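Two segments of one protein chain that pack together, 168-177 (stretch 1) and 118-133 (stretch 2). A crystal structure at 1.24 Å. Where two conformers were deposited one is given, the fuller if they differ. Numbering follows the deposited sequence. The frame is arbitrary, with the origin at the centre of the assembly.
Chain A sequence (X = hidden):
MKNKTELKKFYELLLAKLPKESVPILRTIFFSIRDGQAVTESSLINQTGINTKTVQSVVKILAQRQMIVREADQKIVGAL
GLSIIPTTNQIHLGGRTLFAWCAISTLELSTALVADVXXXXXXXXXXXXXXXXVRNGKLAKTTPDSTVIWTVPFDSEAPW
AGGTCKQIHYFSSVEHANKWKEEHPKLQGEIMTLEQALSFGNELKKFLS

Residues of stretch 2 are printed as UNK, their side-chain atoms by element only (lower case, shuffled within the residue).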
ATOM      1  N   ILE A 168       1.264  -1.199  10.581  1.00 10.96           N
ATOM      2  CA  ILE A 168       2.384  -0.419  10.101  1.00 10.29           C
ATOM      3  C   ILE A 168       2.060   1.049  10.389  1.00  9.64           C
ATOM      4  O   ILE A 168       0.976   1.454  10.208  1.00 11.88           O
ATOM      5  CB  ILE A 168       2.577  -0.659   8.599  1.00 11.45           C
ATOM      6  CG1 ILE A 168       3.027  -2.108   8.341  1.00 12.89           C
ATOM      7  CG2 ILE A 168       3.477   0.404   7.960  1.00 11.63           C
ATOM      8  CD1 ILE A 168       2.880  -2.559   6.912  1.00 14.09           C
ATOM      9  N   HIS A 169       3.067   1.779  10.844  1.00  9.42           N
ATOM     10  CA  HIS A 169       2.893   3.157  11.246  1.00  9.57           C
ATOM     11  C   HIS A 169       4.073   4.056  10.905  1.00  8.96           C
ATOM     12  O   HIS A 169       5.188   3.646  10.748  1.00  9.97           O
ATOM     13  CB  HIS A 169       2.756   3.207  12.785  1.00 11.44           C
ATOM     14  CG  HIS A 169       1.734   2.280  13.343  1.00 12.32           C
ATOM     15  ND1 HIS A 169       0.392   2.403  13.081  1.00 14.05           N
ATOM     16  CD2 HIS A 169       1.869   1.227  14.165  1.00 14.33           C
ATOM     17  CE1 HIS A 169      -0.250   1.445  13.709  1.00 15.05           C
ATOM     18  NE2 HIS A 169       0.625   0.714  14.357  1.00 15.81           N
ATOM     19  N   TYR A 170       3.743   5.332  10.788  1.00  8.76           N
ATOM     20  CA  TYR A 170       4.712   6.420  10.781  1.00  9.00           C
ATOM     21  C   TYR A 170       4.873   6.826  12.251  1.00  8.51           C
ATOM     22  O   TYR A 170       3.943   6.885  12.989  1.00  8.80           O
ATOM     23  CB  TYR A 170       4.245   7.670  10.020  1.00  9.69           C
ATOM     24  CG  TYR A 170       4.659   7.784   8.545  1.00  8.54           C
ATOM     25  CD1 TYR A 170       5.978   7.803   8.152  1.00  8.94           C
ATOM     26  CD2 TYR A 170       3.708   7.930   7.567  1.00  8.58           C
ATOM     27  CE1 TYR A 170       6.322   7.950   6.849  1.00  9.10           C
ATOM     28  CE2 TYR A 170       4.056   8.056   6.248  1.00  9.66           C
ATOM     29  CZ  TYR A 170       5.375   8.059   5.888  1.00  8.87           C
ATOM     30  OH  TYR A 170       5.791   8.200   4.612  1.00  9.92           O
ATOM     31  N   PHE A 171       6.104   7.117  12.618  1.00  8.52           N
ATOM     32  CA  PHE A 171       6.447   7.708  13.901  1.00  8.87           C
ATOM     33  C   PHE A 171       7.295   8.965  13.647  1.00  8.73           C
ATOM     34  O   PHE A 171       8.161   9.001  12.790  1.00  9.53           O
ATOM     35  CB  PHE A 171       7.138   6.755  14.893  1.00  8.97           C
ATOM     36  CG  PHE A 171       6.208   5.725  15.458  1.00  9.23           C
ATOM     37  CD1 PHE A 171       5.222   6.088  16.348  1.00  9.73           C
ATOM     38  CD2 PHE A 171       6.267   4.398  15.056  1.00 10.53           C
ATOM     39  CE1 PHE A 171       4.335   5.170  16.825  1.00 10.60           C
ATOM     40  CE2 PHE A 171       5.379   3.456  15.559  1.00 10.54           C
ATOM     41  CZ  PHE A 171       4.416   3.859  16.446  1.00 10.23           C
ATOM     42  N   SER A 172       7.064   9.987  14.452  1.00  9.07           N
ATOM     43  CA  SER A 172       7.792  11.241  14.330  1.00 10.41           C
ATOM     44  C   SER A 172       9.276  11.117  14.663  1.00 10.18           C
ATOM     45  O   SER A 172      10.053  11.962  14.262  1.00 11.30           O
ATOM     46  CB  SER A 172       7.154  12.270  15.260  1.00 11.57           C
ATOM     47  OG  SER A 172       6.947  11.740  16.555  1.00 12.69           O
ATOM     48  N   SER A 173       9.639  10.081  15.417  1.00  9.80           N
ATOM     49  CA  SER A 173      11.021   9.802  15.790  1.00  9.25           C
ATOM     50  C   SER A 173      11.104   8.389  16.322  1.00  9.79           C
ATOM     51  O   SER A 173      10.093   7.802  16.708  1.00 10.64           O
ATOM     52  CB  SER A 173      11.514  10.758  16.880  1.00 10.01           C
ATOM     53  OG  SER A 173      10.835  10.497  18.097  1.00 12.10           O
ATOM     54  N   VAL A 174      12.321   7.866  16.399  1.00  9.94           N
ATOM     55  CA  VAL A 174      12.522   6.571  17.049  1.00 10.25           C
ATOM     56  C   VAL A 174      12.169   6.669  18.542  1.00 11.09           C
ATOM     57  O   VAL A 174      11.619   5.736  19.116  1.00 11.93           O
ATOM     58  CB  VAL A 174      13.970   6.059  16.868  1.00 11.37           C
ATOM     59  CG1 VAL A 174      14.189   4.774  17.676  1.00 12.40           C
ATOM     60  CG2 VAL A 174      14.270   5.828  15.377  1.00 11.77           C
ATOM     61  N   GLU A 175      12.499   7.796  19.161  1.00 11.02           N
ATOM     62  CA  GLU A 175      12.204   7.973  20.569  1.00 11.93           C
ATOM     63  C   GLU A 175      10.687   7.885  20.805  1.00 11.04           C
ATOM     64  O   GLU A 175      10.233   7.279  21.763  1.00 11.69           O
ATOM     65  CB  GLU A 175      12.787   9.297  21.068  1.00 13.23           C
ATOM     66  CG  GLU A 175      14.331   9.353  21.081  1.00 14.16           C
ATOM     67  CD  GLU A 175      14.983   9.397  19.706  1.00 14.68           C
ATOM     68  OE1 GLU A 175      14.403   9.978  18.768  1.00 14.38           O
ATOM     69  OE2 GLU A 175      16.097   8.845  19.563  1.00 15.05           O
ATOM     70  N   HIS A 176       9.893   8.445  19.899  1.00 10.65           N
ATOM     71  CA  HIS A 176       8.441   8.344  20.045  1.00 11.45           C
ATOM     72  C   HIS A 176       7.916   6.946  19.703  1.00 10.07           C
ATOM     73  O   HIS A 176       7.002   6.450  20.363  1.00 11.36           O
ATOM     74  CB  HIS A 176       7.747   9.444  19.243  1.00 11.94           C
ATOM     75  CG  HIS A 176       7.904  10.798  19.852  1.00 13.12           C
ATOM     76  ND1 HIS A 176       7.767  11.965  19.136  1.00 16.56           N
ATOM     77  CD2 HIS A 176       8.156  11.166  21.131  1.00 16.75           C
ATOM     78  CE1 HIS A 176       7.951  12.996  19.943  1.00 17.72           C
ATOM     79  NE2 HIS A 176       8.192  12.537  21.157  1.00 17.16           N
ATOM     80  N   ALA A 177       8.519   6.293  18.712  1.00 10.35           N
ATOM     81  CA  ALA A 177       8.212   4.896  18.444  1.00 10.82           C
ATOM     82  C   ALA A 177       8.434   4.059  19.705  1.00 11.36           C
ATOM     83  O   ALA A 177       7.645   3.162  20.031  1.00 11.91           O
ATOM     84  CB  ALA A 177       9.058   4.367  17.296  1.00 11.35           C
ATOM     85  N   UNK A 118       3.640  14.062  -2.843  1.00 10.80           N
ATOM     86  CA  UNK A 118       3.594  14.825  -1.602  1.00 11.21           C
ATOM     87  C   UNK A 118       2.743  13.973  -0.675  1.00 10.45           C
ATOM     88  O   UNK A 118       1.605  13.649  -1.000  1.00 11.61           O
ATOM     89  o   UNK A 118       4.778  16.857  -3.137  1.00 18.35           O
ATOM     90  c   UNK A 118       2.921  16.191  -1.750  1.00 13.83           C
ATOM     91  o   UNK A 118       3.116  18.240  -2.925  1.00 23.53           O
ATOM     92  c   UNK A 118       3.662  17.148  -2.680  1.00 18.58           C
ATOM     93  N   UNK A 119       3.277  13.674   0.494  1.00  9.34           N
ATOM     94  CA  UNK A 119       2.641  12.813   1.479  1.00  9.19           C
ATOM     95  C   UNK A 119       2.321  13.612   2.727  1.00  9.33           C
ATOM     96  O   UNK A 119       3.181  14.337   3.231  1.00  9.52           O
ATOM     97  c   UNK A 119       5.231  10.004   0.835  1.00 11.61           C
ATOM     98  c   UNK A 119       3.962  10.799   0.669  1.00 10.31           C
ATOM     99  c   UNK A 119       3.604  11.647   1.892  1.00 10.03           C
ATOM    100  c   UNK A 119       3.013  10.794   3.034  1.00  9.99           C
ATOM    101  N   UNK A 120       1.099  13.440   3.224  1.00  9.18           N
ATOM    102  CA  UNK A 120       0.713  13.975   4.525  0.59  8.88           C
ATOM    103  C   UNK A 120       0.159  12.833   5.357  1.00  8.82           C
ATOM    104  O   UNK A 120      -0.709  12.089   4.900  1.00 10.19           O
ATOM    105  c   UNK A 120      -0.590  15.826   5.677  0.59 14.42           C
ATOM    106  c   UNK A 120      -1.414  16.148   7.697  0.59 16.69           C
ATOM    107  c   UNK A 120      -0.191  17.047   6.113  0.59 16.41           C
ATOM    108  n   UNK A 120      -1.355  15.293   6.690  0.59 16.41           N
ATOM    109  c   UNK A 120      -0.322  15.099   4.394  0.59 11.27           C
ATOM    110  n   UNK A 120      -0.720  17.225   7.370  0.59 16.77           N
ATOM    111  N   UNK A 121       0.678  12.710   6.573  1.00  8.44           N
ATOM    112  CA  UNK A 121       0.261  11.642   7.466  1.00  8.34           C
ATOM    113  C   UNK A 121       0.341  12.113   8.908  1.00  8.33           C
ATOM    114  O   UNK A 121       0.399  13.318   9.155  1.00  8.89           O
ATOM    115  o   UNK A 121       0.597   9.264   7.916  1.00  9.79           O
ATOM    116  c   UNK A 121       1.103  10.391   7.222  1.00  9.27           C
ATOM    117  N   UNK A 122       0.346  11.164   9.836  1.00  8.50           N
ATOM    118  CA  UNK A 122       0.318  11.459  11.271  1.00  8.54           C
ATOM    119  C   UNK A 122       1.250  10.528  12.010  1.00  8.77           C
ATOM    120  O   UNK A 122       1.356   9.364  11.669  1.00  9.70           O
ATOM    121  c   UNK A 122      -2.138  12.228  11.319  1.00  9.54           C
ATOM    122  n   UNK A 122      -2.877  14.556  11.350  1.00 10.52           N
ATOM    123  n   UNK A 122      -2.298  16.220  12.829  1.00 11.32           N
ATOM    124  n   UNK A 122      -3.732  16.677  11.102  1.00 13.30           N
ATOM    125  c   UNK A 122      -2.970  15.816  11.752  1.00 11.21           C
ATOM    126  c   UNK A 122      -2.026  13.561  11.984  1.00 10.22           C
ATOM    127  c   UNK A 122      -1.091  11.261  11.844  1.00  9.44           C
ATOM    128  N   UNK A 123       1.892  11.036  13.059  1.00  8.58           N
ATOM    129  CA  UNK A 123       2.629  10.177  13.973  1.00  8.81           C
ATOM    130  C   UNK A 123       1.630   9.336  14.748  1.00  7.94           C
ATOM    131  O   UNK A 123       0.715   9.869  15.368  1.00  9.55           O
ATOM    132  s   UNK A 123       4.337  10.010  16.195  1.00  9.61           S
ATOM    133  c   UNK A 123       3.456  10.999  14.960  1.00  8.85           C
ATOM    134  N   UNK A 124       1.808   8.019  14.720  1.00  8.59           N
ATOM    135  CA  UNK A 124       0.900   7.114  15.412  1.00 10.48           C
ATOM    136  C   UNK A 124       0.966   7.274  16.926  1.00 11.36           C
ATOM    137  O   UNK A 124       0.066   6.813  17.631  1.00 13.62           O
ATOM    138  c   UNK A 124       1.172   5.678  15.025  1.00 12.03           C
ATOM    139  N   UNK A 125       2.015   7.901  17.437  1.00 10.42           N
ATOM    140  CA  UNK A 125       2.097   8.170  18.865  1.00 10.11           C
ATOM    141  C   UNK A 125       1.568   9.558  19.212  1.00 10.36           C
ATOM    142  O   UNK A 125       0.589   9.681  19.941  1.00 11.68           O
ATOM    143  c   UNK A 125       3.505   7.973  19.411  1.00 11.36           C
ATOM    144  c   UNK A 125       3.523   7.974  23.711  1.00 16.11           C
ATOM    145  c   UNK A 125       3.521   7.981  20.921  1.00 13.26           C
ATOM    146  c   UNK A 125       4.199   8.958  23.030  1.00 15.85           C
ATOM    147  c   UNK A 125       4.198   8.955  21.627  1.00 14.01           C
ATOM    148  o   UNK A 125       3.501   7.969  25.095  1.00 19.62           O
ATOM    149  c   UNK A 125       2.833   7.007  21.647  1.00 14.05           C
ATOM    150  c   UNK A 125       2.823   7.007  23.019  1.00 16.21           C
ATOM    151  N   UNK A 126       2.187  10.608  18.692  1.00  9.45           N
ATOM    152  CA  UNK A 126       1.857  11.948  19.150  1.00  9.69           C
ATOM    153  C   UNK A 126       0.670  12.587  18.464  1.00  8.96           C
ATOM    154  O   UNK A 126       0.136  13.567  18.961  1.00  9.94           O
ATOM    155  c   UNK A 126       3.010  12.923  18.952  1.00  9.86           C
ATOM    156  o   UNK A 126       3.138  13.202  17.561  1.00 10.20           O
ATOM    157  c   UNK A 126       4.314  12.385  19.533  1.00 11.11           C
ATOM    158  N   UNK A 127       0.278  12.064  17.302  1.00  8.54           N
ATOM    159  CA  UNK A 127      -0.778  12.671  16.518  1.00  9.21           C
ATOM    160  C   UNK A 127      -0.338  13.862  15.679  1.00  9.23           C
ATOM    161  O   UNK A 127      -1.144  14.451  14.959  1.00  9.75           O
ATOM    162  N   UNK A 128       0.933  14.229  15.751  1.00  9.61           N
ATOM    163  CA  UNK A 128       1.397  15.403  15.025  1.00  9.50           C
ATOM    164  C   UNK A 128       1.444  15.121  13.515  1.00  9.26           C
ATOM    165  O   UNK A 128       1.543  13.965  13.091  1.00  9.44           O
ATOM    166  c   UNK A 128       2.774  15.827  15.518  1.00 10.04           C
ATOM    167  o   UNK A 128       5.987  16.073  15.350  1.00 13.86           O
ATOM    168  c   UNK A 128       3.915  14.955  15.053  1.00 10.73           C
ATOM    169  o   UNK A 128       5.334  14.730  16.948  1.00 13.18           O
ATOM    170  c   UNK A 128       5.182  15.261  15.829  1.00 11.82           C
ATOM    171  N   UNK A 129       1.387  16.183  12.695  1.00 10.08           N
ATOM    172  CA  UNK A 129       1.431  15.962  11.245  1.00 10.77           C
ATOM    173  C   UNK A 129       2.829  15.568  10.768  1.00 10.45           C
ATOM    174  O   UNK A 129       3.836  16.040  11.295  1.00 11.15           O
ATOM    175  c   UNK A 129       1.188  17.603  13.038  1.00 11.98           C
ATOM    176  c   UNK A 129       1.384  18.307  11.746  1.00 14.29           C
ATOM    177  c   UNK A 129       1.011  17.322  10.674  1.00 12.37           C
ATOM    178  N   UNK A 130       2.865  14.713   9.756  1.00 10.19           N
ATOM    179  CA  UNK A 130       4.081  14.289   9.075  1.00 10.60           C
ATOM    180  C   UNK A 130       3.944  14.665   7.607  1.00 10.25           C
ATOM    181  O   UNK A 130       2.893  14.424   7.007  1.00 11.22           O
ATOM    182  c   UNK A 130       5.357  12.220   8.290  1.00 13.43           C
ATOM    183  c   UNK A 130       4.800  11.105  11.062  1.00 17.00           C
ATOM    184  c   UNK A 130       4.266  12.773   9.240  1.00 12.09           C
ATOM    185  c   UNK A 130       4.574  12.495  10.729  1.00 15.02           C
ATOM    186  N   UNK A 131       4.974  15.295   7.058  1.00  9.85           N
ATOM    187  CA  UNK A 131       5.010  15.668   5.648  1.00 11.15           C
ATOM    188  C   UNK A 131       6.296  15.149   5.031  1.00 10.49           C
ATOM    189  O   UNK A 131       7.381  15.346   5.579  1.00 12.04           O
ATOM    190  c   UNK A 131       3.266  19.114   5.462  1.00 29.78           C
ATOM    191  c   UNK A 131       3.594  17.726   5.992  1.00 22.26           C
ATOM    192  c   UNK A 131       4.917  17.181   5.478  1.00 14.62           C
ATOM    193  o   UNK A 131       2.079  19.492   5.510  1.00 33.13           O
ATOM    194  o   UNK A 131       4.184  19.827   5.001  1.00 32.96           O
ATOM    195  N   UNK A 132       6.159  14.476   3.900  1.00 10.74           N
ATOM    196  CA  UNK A 132       7.288  13.930   3.165  1.00 10.93           C
ATOM    197  C   UNK A 132       7.048  14.221   1.697  1.00 12.18           C
ATOM    198  O   UNK A 132       5.934  14.041   1.212  1.00 12.83           O
ATOM    199  c   UNK A 132       8.607  11.881   2.563  1.00 11.53           C
ATOM    200  c   UNK A 132       7.426  12.403   3.349  1.00 10.85           C
ATOM    201  c   UNK A 132       7.587  12.053   4.827  1.00 12.61           C
ATOM    202  N   UNK A 133       8.072  14.664   0.980  1.00 11.76           N
ATOM    203  CA  UNK A 133       7.957  14.767  -0.470  1.00 12.47           C
ATOM    204  C   UNK A 133       9.098  14.014  -1.135  1.00 12.28           C
ATOM    205  O   UNK A 133      10.192  13.861  -0.572  1.00 13.24           O
ATOM    206  o   UNK A 133       9.156  16.856  -0.706  1.00 15.22           O
ATOM    207  c   UNK A 133       7.919  16.221  -0.988  1.00 14.58           C
ATOM    208  c   UNK A 133       6.789  17.013  -0.335  1.00 15.60           C
TER
HETATM  209  O   HOH W   1       1.045   6.546  11.237  1.00 11.79           O

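Position 118 has two side-chain carbons, the second carrying two oxygens. It is out of reach of stretch 1. This is Asp 118. Position 119 has four carbons, forked at the first, with one arm two carbons long. Its short arm lies near Tyr 170. This is Ile 119, with CG2 4.1 Å from Tyr 170 OH. Position 120 has one carbon and a five-membered ring with two nitrogens, and points away: His 120.

Position 121 has one carbon and one oxygen. The oxygen sits at the edge of the Tyr 170 ring. This is Ser 121, with OG 3.4 Å from Tyr 170 CD2. Position 122 has three carbons, a nitrogen, then a carbon carrying two more nitrogens. It points away: Arg 122. Its backbone O still reaches stretch 1 through water 1, which donates to Arg 122 O and accepts from Tyr 170 N.

Position 123 has one carbon and one sulfur. The sulfur accepts from the backbone amide of Ser 172. This is Cys 123, and Ser 172 N to Cys 123 SG is 3.2 Å. Position 124 has a single carbon, lying 3.7 Å from Phe 171 CE1 as atom CB. It is Ala 124. Its backbone N donates to Tyr 170 O at 3.0 Å, nearly straight at 172°.

Position 125 has one carbon and a six-carbon ring bearing an oxygen. Its ring lies against the His 176 carbonyl. This is Tyr 125, with CG 3.8 Å from His 176 O. Position 126 has one carbon carrying an oxygen and a carbon. The terminal carbon lies over one face of the His 176 ring. With that oxygen it is Thr 126, and CG2 makes a CH-pi contact.

Position 127 has no side-chain atoms. Its backbone angles would jam a CB against the preceding carbonyl O. It is Gly 127. Position 128 has three carbons, the third carrying two oxygens. One oxygen comes near the Ser 172 hydroxyl. This is Glu 128. Ser 172 OG lies 3.4 Å from Glu 128 OE2, a weak bond at best. Position 129 has three carbons closed onto the backbone N: Pro 129.

Position 130 has four carbons, forked like 119. The end of its long arm lies against the Tyr 170 CB, and its short arm over one face of that ring. It is Ile 130, with CD1 3.6 Å from Tyr 170 CB. Position 131 has three carbons and two terminal oxygens, out of reach: Glu 131. Position 132 has one carbon carrying two, near Tyr 170: Val 132. Position 133 has a carbon carrying an oxygen and a carbon, out of reach: Thr 133.

The contact combines two parts. Tyr 170 packs against the paired strands. Ala 124 N donates to Tyr 170 O, and the Cys 123 sulfur accepts from Ser 172 N; these two bonds tie stretch 1 to the turn.

Stretch 2 (118-133) DIHSRCAYTGEPIEVT
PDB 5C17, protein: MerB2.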